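Local coordinates for molybdenum-pterin-binding protein 2 (Clostridium pasteurianum, PDB 1GUG) that binds molybdenum, one mole per mole of protein, contains a pterin, and can hold tungstate in its oxyanion sites, at residues Val21-Val26 against Ile39-Val44. Sequence-based numbering, arbitrary orientation.
With WO4 (tungstate(VI)ion), chain M; WO4 (tungstate(VI)ion), chain N.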
loop_
_atom_site.group_PDB
_atom_site.type_symbol
_atom_site.label_atom_id
_atom_site.label_comp_id
_atom_site.label_asym_id
_atom_site.label_seq_id
_atom_site.Cartn_x
_atom_site.Cartn_y
_atom_site.Cartn_z
ATOM N N VAL D 21 7.628 17.679 -0.973
ATOM C CA VAL D 21 6.835 16.778 -1.814
ATOM C C VAL D 21 5.614 16.242 -1.073
ATOM O O VAL D 21 4.506 16.173 -1.648
ATOM C CB VAL D 21 7.690 15.615 -2.351
ATOM C CG1 VAL D 21 6.809 14.533 -3.023
ATOM C CG2 VAL D 21 8.703 16.146 -3.386
ATOM N N THR D 22 5.803 15.889 0.203
ATOM C CA THR D 22 4.694 15.380 1.020
ATOM C C THR D 22 4.250 16.341 2.122
ATOM O O THR D 22 4.840 17.406 2.301
ATOM C CB THR D 22 5.060 14.040 1.684
ATOM O OG1 THR D 22 6.250 14.211 2.454
ATOM C CG2 THR D 22 5.413 12.967 0.629
ATOM N N ALA D 23 3.192 15.948 2.834
ATOM C CA ALA D 23 2.605 16.752 3.904
ATOM C C ALA D 23 1.951 15.785 4.892
ATOM O O ALA D 23 1.422 14.722 4.475
ATOM C CB ALA D 23 1.555 17.704 3.350
ATOM N N GLU D 24 2.025 16.131 6.182
ATOM C CA GLU D 24 1.467 15.304 7.259
ATOM C C GLU D 24 0.227 15.949 7.886
ATOM O O GLU D 24 0.265 17.120 8.292
ATOM C CB GLU D 24 2.514 15.070 8.341
ATOM C CG GLU D 24 2.012 14.193 9.489
ATOM C CD GLU D 24 2.930 14.276 10.677
ATOM O OE1 GLU D 24 2.794 15.248 11.460
ATOM O OE2 GLU D 24 3.793 13.391 10.799
ATOM N N VAL D 25 -0.859 15.182 7.970
ATOM C CA VAL D 25 -2.103 15.673 8.541
ATOM C C VAL D 25 -2.481 14.785 9.713
ATOM O O VAL D 25 -2.482 13.547 9.589
ATOM C CB VAL D 25 -3.258 15.609 7.504
ATOM C CG1 VAL D 25 -4.566 16.193 8.084
ATOM C CG2 VAL D 25 -2.839 16.294 6.196
ATOM N N VAL D 26 -2.770 15.404 10.859
ATOM C CA VAL D 26 -3.178 14.664 12.044
ATOM C C VAL D 26 -4.614 15.059 12.396
ATOM O O VAL D 26 -4.922 16.261 12.511
ATOM C CB VAL D 26 -2.269 14.983 13.238
ATOM C CG1 VAL D 26 -2.698 14.193 14.476
ATOM C CG2 VAL D 26 -0.809 14.674 12.894
ATOM N N ILE D 39 0.319 12.453 2.750
ATOM C CA ILE D 39 -0.191 12.564 1.368
ATOM C C ILE D 39 0.643 13.594 0.618
ATOM O O ILE D 39 1.604 14.106 1.167
ATOM C CB ILE D 39 -1.686 12.992 1.364
ATOM C CG1 ILE D 39 -1.881 14.266 2.199
ATOM C CG2 ILE D 39 -2.580 11.854 1.877
ATOM C CD1 ILE D 39 -3.279 14.956 1.991
ATOM N N SER D 40 0.299 13.871 -0.640
ATOM C CA SER D 40 1.027 14.891 -1.391
ATOM C C SER D 40 0.773 16.312 -0.891
ATOM O O SER D 40 -0.335 16.637 -0.460
ATOM C CB SER D 40 0.699 14.824 -2.889
ATOM O OG SER D 40 -0.634 15.243 -3.154
ATOM N N LEU D 41 1.807 17.146 -0.968
ATOM C CA LEU D 41 1.654 18.565 -0.691
ATOM C C LEU D 41 0.623 19.150 -1.668
ATOM O O LEU D 41 -0.195 19.986 -1.301
ATOM C CB LEU D 41 3.000 19.289 -0.843
ATOM C CG LEU D 41 2.967 20.814 -0.644
ATOM C CD1 LEU D 41 2.410 21.158 0.741
ATOM C CD2 LEU D 41 4.341 21.388 -0.850
ATOM N N ASP D 42 0.650 18.718 -2.924
ATOM C CA ASP D 42 -0.324 19.255 -3.883
ATOM C C ASP D 42 -1.780 19.048 -3.450
ATOM O O ASP D 42 -2.611 19.962 -3.530
ATOM C CB ASP D 42 -0.107 18.667 -5.265
ATOM C CG ASP D 42 1.188 19.145 -5.916
ATOM O OD1 ASP D 42 1.642 20.271 -5.613
ATOM O OD2 ASP D 42 1.812 18.461 -6.759
ATOM N N SER D 43 -2.114 17.853 -2.971
ATOM C CA SER D 43 -3.478 17.612 -2.526
ATOM C C SER D 43 -3.869 18.425 -1.272
ATOM O O SER D 43 -5.008 18.877 -1.157
ATOM C CB SER D 43 -3.712 16.112 -2.309
ATOM O OG SER D 43 -3.661 15.410 -3.538
ATOM N N VAL D 44 -2.947 18.581 -0.322
ATOM C CA VAL D 44 -3.220 19.403 0.867
ATOM C C VAL D 44 -3.585 20.835 0.443
ATOM O O VAL D 44 -4.509 21.455 1.000
ATOM C CB VAL D 44 -2.030 19.423 1.865
ATOM C CG1 VAL D 44 -2.071 20.682 2.756
ATOM C CG2 VAL D 44 -2.058 18.200 2.737
HETATM W W WO4 M . -2.250 11.320 -2.276
HETATM O O1 WO4 M . -1.999 13.106 -2.237
HETATM O O2 WO4 M . -3.639 10.853 -1.380
HETATM O O3 WO4 M . -0.780 10.569 -1.593
HETATM O O4 WO4 M . -2.375 10.762 -3.986
HETATM W W WO4 N . 9.842 15.155 1.953
HETATM O O1 WO4 N . 8.901 13.600 1.784
HETATM O O2 WO4 N . 8.880 16.438 1.343
HETATM O O3 WO4 N . 10.143 15.374 3.631
HETATM O O4 WO4 N . 11.356 14.957 1.087
HETATM O O HOH W 1 3.240 17.366 -3.892
#
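A23 turns its methyl onto V44, its CB 3.7 Å from V44 CG2, and the same branch of V44 meets V25 CG2 at 4.0 Å as the V25 and V44 side chains run past one another antiparallel. I39, on the same sheet face as A23, extends this apolar patch, I39 CD1 lying 4.4 Å from V25 CG2. Backbone bonds in both directions between A23 and I39 join the strands, and L41 N continues the link with an almost straight bond to V21 O (177°), approaching from above the carbonyl plane. A water donates to that same oxygen and accepts from D42 N. Next to the A23-I39 pair, T22 and S40 form the non-hydrogen-bonded pair, and their side chains diverge toward different tungstates. T22 OG1, set between its backbone N and carbonyl carbon (chi1 56°), reaches O1 of one ion at 2.8 Å, while V21 N binds its O2; T22 of two neighbouring subunits also bonds this ion. S40 N and OG both donate to O1 of the other ion, OG at 2.7 Å, and OG also accepts from S43 N (3.0 Å), capping helix 41-47. S4, R6, K60 and S61 of another subunit complete that site. An antiparallel hairpin running into an N-capped helix thus serves two intersubunit oxyanion sites in the six-chain assembly of this Mop protein, a TOBE domain.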